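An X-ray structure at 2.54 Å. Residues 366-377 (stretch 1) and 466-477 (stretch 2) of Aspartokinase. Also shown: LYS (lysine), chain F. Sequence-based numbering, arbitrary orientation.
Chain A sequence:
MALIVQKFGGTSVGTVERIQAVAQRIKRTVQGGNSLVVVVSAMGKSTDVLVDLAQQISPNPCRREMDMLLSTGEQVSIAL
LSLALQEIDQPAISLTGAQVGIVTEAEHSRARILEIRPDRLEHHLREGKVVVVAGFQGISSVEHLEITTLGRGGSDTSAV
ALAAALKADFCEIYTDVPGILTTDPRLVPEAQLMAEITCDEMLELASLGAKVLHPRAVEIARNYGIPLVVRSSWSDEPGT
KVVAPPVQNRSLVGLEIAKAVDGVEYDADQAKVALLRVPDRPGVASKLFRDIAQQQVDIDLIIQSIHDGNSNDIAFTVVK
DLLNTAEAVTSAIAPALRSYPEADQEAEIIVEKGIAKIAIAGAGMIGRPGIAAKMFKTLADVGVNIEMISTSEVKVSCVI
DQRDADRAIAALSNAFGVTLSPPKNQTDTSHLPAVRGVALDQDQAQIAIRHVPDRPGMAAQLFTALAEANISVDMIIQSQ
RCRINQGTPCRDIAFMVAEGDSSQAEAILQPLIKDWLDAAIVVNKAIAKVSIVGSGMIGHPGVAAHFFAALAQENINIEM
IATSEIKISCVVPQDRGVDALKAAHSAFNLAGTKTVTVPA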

# COMPACT_ATOMS: atom_id res chain seq x y z
N ILE A 366 -17.40 -16.40 -19.08
CA ILE A 366 -16.55 -15.80 -20.11
C ILE A 366 -15.05 -16.01 -19.81
O ILE A 366 -14.54 -15.51 -18.81
CB ILE A 366 -16.83 -14.30 -20.26
CG1 ILE A 366 -18.32 -14.06 -20.49
CG2 ILE A 366 -15.98 -13.70 -21.37
CD1 ILE A 366 -18.66 -12.66 -20.95
N GLY A 367 -14.36 -16.75 -20.67
CA GLY A 367 -12.93 -16.93 -20.53
C GLY A 367 -12.53 -17.92 -19.45
O GLY A 367 -11.36 -18.20 -19.26
N ARG A 368 -13.50 -18.45 -18.74
CA ARG A 368 -13.21 -19.33 -17.62
C ARG A 368 -13.45 -20.81 -17.96
O ARG A 368 -14.47 -21.16 -18.53
CB ARG A 368 -14.04 -18.91 -16.40
CG ARG A 368 -13.90 -19.81 -15.21
CD ARG A 368 -14.46 -19.13 -14.00
NE ARG A 368 -14.53 -20.05 -12.87
CZ ARG A 368 -15.03 -19.72 -11.68
NH1 ARG A 368 -15.51 -18.50 -11.48
NH2 ARG A 368 -15.06 -20.63 -10.72
N PRO A 369 -12.50 -21.68 -17.61
CA PRO A 369 -12.58 -23.10 -17.95
C PRO A 369 -13.46 -23.88 -17.00
O PRO A 369 -13.71 -23.44 -15.89
CB PRO A 369 -11.12 -23.58 -17.78
CG PRO A 369 -10.31 -22.34 -17.69
CD PRO A 369 -11.19 -21.33 -17.05
N GLY A 370 -13.92 -25.05 -17.45
CA GLY A 370 -14.60 -26.02 -16.61
C GLY A 370 -16.08 -25.79 -16.35
O GLY A 370 -16.73 -26.60 -15.69
N ILE A 371 -16.61 -24.69 -16.86
CA ILE A 371 -18.01 -24.37 -16.59
C ILE A 371 -18.96 -25.27 -17.40
O ILE A 371 -19.84 -25.93 -16.84
CB ILE A 371 -18.31 -22.89 -16.86
CG1 ILE A 371 -17.28 -21.99 -16.16
CG2 ILE A 371 -19.76 -22.59 -16.47
CD1 ILE A 371 -17.03 -22.36 -14.71
N ALA A 372 -18.76 -25.31 -18.71
CA ALA A 372 -19.53 -26.18 -19.57
C ALA A 372 -19.38 -27.63 -19.10
O ALA A 372 -20.35 -28.39 -19.02
CB ALA A 372 -19.09 -26.01 -21.02
N ALA A 373 -18.14 -27.98 -18.76
CA ALA A 373 -17.82 -29.33 -18.35
C ALA A 373 -18.59 -29.73 -17.10
O ALA A 373 -19.08 -30.86 -16.97
CB ALA A 373 -16.33 -29.45 -18.11
N LYS A 374 -18.71 -28.80 -16.16
CA LYS A 374 -19.43 -29.07 -14.94
C LYS A 374 -20.94 -29.20 -15.19
O LYS A 374 -21.61 -30.00 -14.56
CB LYS A 374 -19.15 -27.99 -13.90
CG LYS A 374 -19.88 -28.23 -12.59
CD LYS A 374 -19.58 -27.12 -11.61
CE LYS A 374 -20.36 -27.30 -10.32
NZ LYS A 374 -20.43 -26.00 -9.59
N MET A 375 -21.46 -28.41 -16.12
CA MET A 375 -22.85 -28.62 -16.54
C MET A 375 -23.07 -30.05 -17.03
O MET A 375 -23.94 -30.76 -16.53
CB MET A 375 -23.24 -27.64 -17.63
CG MET A 375 -24.70 -27.73 -17.99
SD MET A 375 -25.10 -26.73 -19.43
CE MET A 375 -26.88 -26.88 -19.39
N PHE A 376 -22.25 -30.47 -17.99
CA PHE A 376 -22.34 -31.82 -18.57
C PHE A 376 -22.18 -32.93 -17.54
O PHE A 376 -22.89 -33.93 -17.59
CB PHE A 376 -21.33 -32.00 -19.71
CG PHE A 376 -21.40 -30.91 -20.77
CD1 PHE A 376 -22.56 -30.16 -20.96
CD2 PHE A 376 -20.30 -30.63 -21.58
CE1 PHE A 376 -22.63 -29.16 -21.94
CE2 PHE A 376 -20.34 -29.63 -22.56
CZ PHE A 376 -21.50 -28.90 -22.74
N LYS A 377 -21.25 -32.76 -16.61
CA LYS A 377 -21.05 -33.76 -15.55
C LYS A 377 -22.28 -33.86 -14.65
O LYS A 377 -22.74 -34.95 -14.32
CB LYS A 377 -19.82 -33.42 -14.71
CG LYS A 377 -19.60 -34.33 -13.51
CD LYS A 377 -18.66 -33.70 -12.47
CE LYS A 377 -18.62 -34.49 -11.15
NZ LYS A 377 -18.11 -35.88 -11.34
N LYS F . -15.41 -20.66 -21.43
CA LYS F . -16.30 -21.66 -20.83
C LYS F . -15.63 -23.00 -20.57
O LYS F . -14.57 -23.29 -21.16
CB LYS F . -17.56 -21.85 -21.70
CG LYS F . -18.44 -20.61 -21.78
CD LYS F . -19.42 -20.65 -22.94
CE LYS F . -18.77 -20.17 -24.22
NZ LYS F . -19.45 -18.96 -24.78
OXT LYS F . -16.16 -23.80 -19.75
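Stretch 2 466-477: LAEANISVDMII

What forms the apolar centre of the contact? The helix that begins at Ile371 turns Ala372 and Phe376, one turn apart, toward stretch 2, where the extended segment at Ile476 meets them. Ile476 points its CA-to-CB bond toward the helix, and with chi1 m and chi2 t its CD1 reaches 3.7 Å from Ala372 CB and 3.8 Å from Phe376 CE2. The methyl lies at the edge of the Phe376 ring, near its plane, so the ring is met by its rim. The small side chain of Ala372 leaves room for this methyl, and all three residues are buried. Stretch 2 is not one straight element here but a helical end, a turn and an extended run.

How does stretch 2 reach the start of the helix? Its first residues finish a helix begun earlier in the chain, and Ala467 points its CB toward stretch 1. That methyl comes within 3.4 Å of Gly370 CA and, more loosely, 4.5 Å from Ala373 CB. Gly370 is the N-cap residue, with phi/psi of 82/-3, a positive phi that by itself favours glycine; its CA lies 4.7 Å from Ala467 CA. An ideal CB on Gly370 would stand 3.6 Å from Ala467 CB, a tight fit but no plain clash, so the backbone angle speaks more clearly for glycine than the packing does. Behind it the helix proceeds regularly, starting with the bond from Lys374 N to Gly370 O at 3.0 Å.

Where does the turn of stretch 2 lie? After Ala467 the chain reverses through Asn470, whose phi is positive at 70° and whose N donates to Ala467 O at 3.0 Å; Ile471 N donates to Leu466 O at 3.2 Å. From Ile471 the backbone is largely extended, and Pro369 sits against this bend: its CB is 3.7 Å from Ile471 O, and its CG is 3.7 Å from Asn470 OD1 and 4.0 Å from Ser472 CB. Pro369 and Ser472 have their CA atoms 4.1 Å apart, the nearest approach of the two backbones by CA. The side chain of Asn470 starts away from stretch 1, its end comes nearer, and it is poorly ordered.

What marks the polar edge? Ser472 points toward stretch 1, and its OG lies 3.3 Å from Gly367 C, beside the exposed loop. The direct contact has no clear hydrogen bond between the stretches, but a bound lysine and a water join them. Ala372 N donates to the ligand OXT at 3.2 Å and Ile371 N does so weakly at 3.1 Å, while Val473 N gives a bond of 2.6 Å to the ligand O. The ligand N in turn donates to Val473 O at 2.7 Å and to Ser472 OG at 3.1 Å. The water O accepts from Gly370 N at 2.9 Å and donates to Ile471 O at 3.0 Å and to the ligand O at 2.7 Å, so the carboxylate ties the helix start to the extended run.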

# COMPACT_ATOMS: atom_id res chain seq x y z
N LEU A 466 -10.25 -31.27 -21.00
CA LEU A 466 -9.73 -29.98 -21.45
C LEU A 466 -9.66 -28.97 -20.31
O LEU A 466 -8.75 -28.15 -20.24
CB LEU A 466 -10.60 -29.42 -22.58
CG LEU A 466 -10.62 -30.13 -23.93
CD1 LEU A 466 -11.70 -29.54 -24.85
CD2 LEU A 466 -9.25 -30.06 -24.56
N ALA A 467 -10.65 -29.01 -19.43
CA ALA A 467 -10.74 -28.02 -18.37
C ALA A 467 -9.69 -28.28 -17.29
O ALA A 467 -9.23 -27.36 -16.63
CB ALA A 467 -12.13 -28.01 -17.77
N GLU A 468 -9.33 -29.54 -17.09
CA GLU A 468 -8.34 -29.87 -16.09
C GLU A 468 -6.95 -29.40 -16.54
O GLU A 468 -6.04 -29.30 -15.74
CB GLU A 468 -8.35 -31.37 -15.79
CG GLU A 468 -9.46 -31.79 -14.85
CD GLU A 468 -9.60 -33.30 -14.72
OE1 GLU A 468 -9.05 -34.02 -15.57
OE2 GLU A 468 -10.27 -33.76 -13.78
N ALA A 469 -6.83 -29.09 -17.82
CA ALA A 469 -5.60 -28.55 -18.39
C ALA A 469 -5.69 -27.03 -18.54
O ALA A 469 -4.87 -26.40 -19.19
CB ALA A 469 -5.30 -29.20 -19.76
N ASN A 470 -6.73 -26.45 -17.95
CA ASN A 470 -6.86 -25.00 -17.93
C ASN A 470 -7.18 -24.38 -19.29
O ASN A 470 -7.06 -23.17 -19.47
CB ASN A 470 -5.61 -24.36 -17.35
CG ASN A 470 -5.91 -23.41 -16.22
OD1 ASN A 470 -6.93 -22.73 -16.23
ND2 ASN A 470 -5.02 -23.36 -15.24
N ILE A 471 -7.60 -25.21 -20.23
CA ILE A 471 -8.05 -24.68 -21.51
C ILE A 471 -9.51 -24.26 -21.43
O ILE A 471 -10.39 -25.05 -21.11
CB ILE A 471 -7.87 -25.69 -22.64
CG1 ILE A 471 -6.39 -26.07 -22.77
CG2 ILE A 471 -8.44 -25.13 -23.94
CD1 ILE A 471 -6.15 -27.28 -23.67
N SER A 472 -9.77 -22.99 -21.71
CA SER A 472 -11.12 -22.46 -21.72
C SER A 472 -11.69 -22.64 -23.12
O SER A 472 -11.00 -22.42 -24.11
CB SER A 472 -11.11 -20.98 -21.33
OG SER A 472 -12.34 -20.35 -21.67
N VAL A 473 -12.97 -23.02 -23.19
CA VAL A 473 -13.62 -23.25 -24.47
C VAL A 473 -14.60 -22.12 -24.80
O VAL A 473 -15.33 -21.65 -23.94
CB VAL A 473 -14.42 -24.57 -24.41
CG1 VAL A 473 -15.24 -24.82 -25.67
CG2 VAL A 473 -13.58 -25.75 -23.93
N ASP A 474 -14.62 -21.71 -26.06
CA ASP A 474 -15.43 -20.57 -26.49
C ASP A 474 -16.81 -20.96 -27.02
O ASP A 474 -17.78 -20.25 -26.79
CB ASP A 474 -14.69 -19.76 -27.55
CG ASP A 474 -15.50 -18.58 -28.06
OD1 ASP A 474 -15.90 -17.72 -27.25
OD2 ASP A 474 -15.73 -18.50 -29.28
N MET A 475 -16.86 -22.07 -27.75
CA MET A 475 -18.10 -22.53 -28.38
C MET A 475 -18.20 -24.04 -28.35
O MET A 475 -17.21 -24.74 -28.49
CB MET A 475 -18.19 -22.03 -29.82
CG MET A 475 -18.20 -20.50 -29.94
SD MET A 475 -19.81 -19.75 -29.59
CE MET A 475 -20.61 -20.15 -31.15
N ILE A 476 -19.42 -24.53 -28.14
CA ILE A 476 -19.70 -25.95 -28.27
C ILE A 476 -21.01 -26.12 -29.03
O ILE A 476 -22.03 -25.54 -28.66
CB ILE A 476 -19.85 -26.63 -26.92
CG1 ILE A 476 -18.68 -26.25 -26.01
CG2 ILE A 476 -19.96 -28.16 -27.11
CD1 ILE A 476 -18.80 -26.81 -24.62
N ILE A 477 -20.96 -26.90 -30.10
CA ILE A 477 -22.13 -27.17 -30.93
C ILE A 477 -22.32 -28.66 -31.16
O ILE A 477 -21.40 -29.37 -31.55
CB ILE A 477 -22.03 -26.48 -32.27
CG1 ILE A 477 -21.55 -25.04 -32.10
CG2 ILE A 477 -23.36 -26.53 -32.96
CD1 ILE A 477 -21.41 -24.27 -33.41
O HOH W 1 -13.24 -25.44 -20.20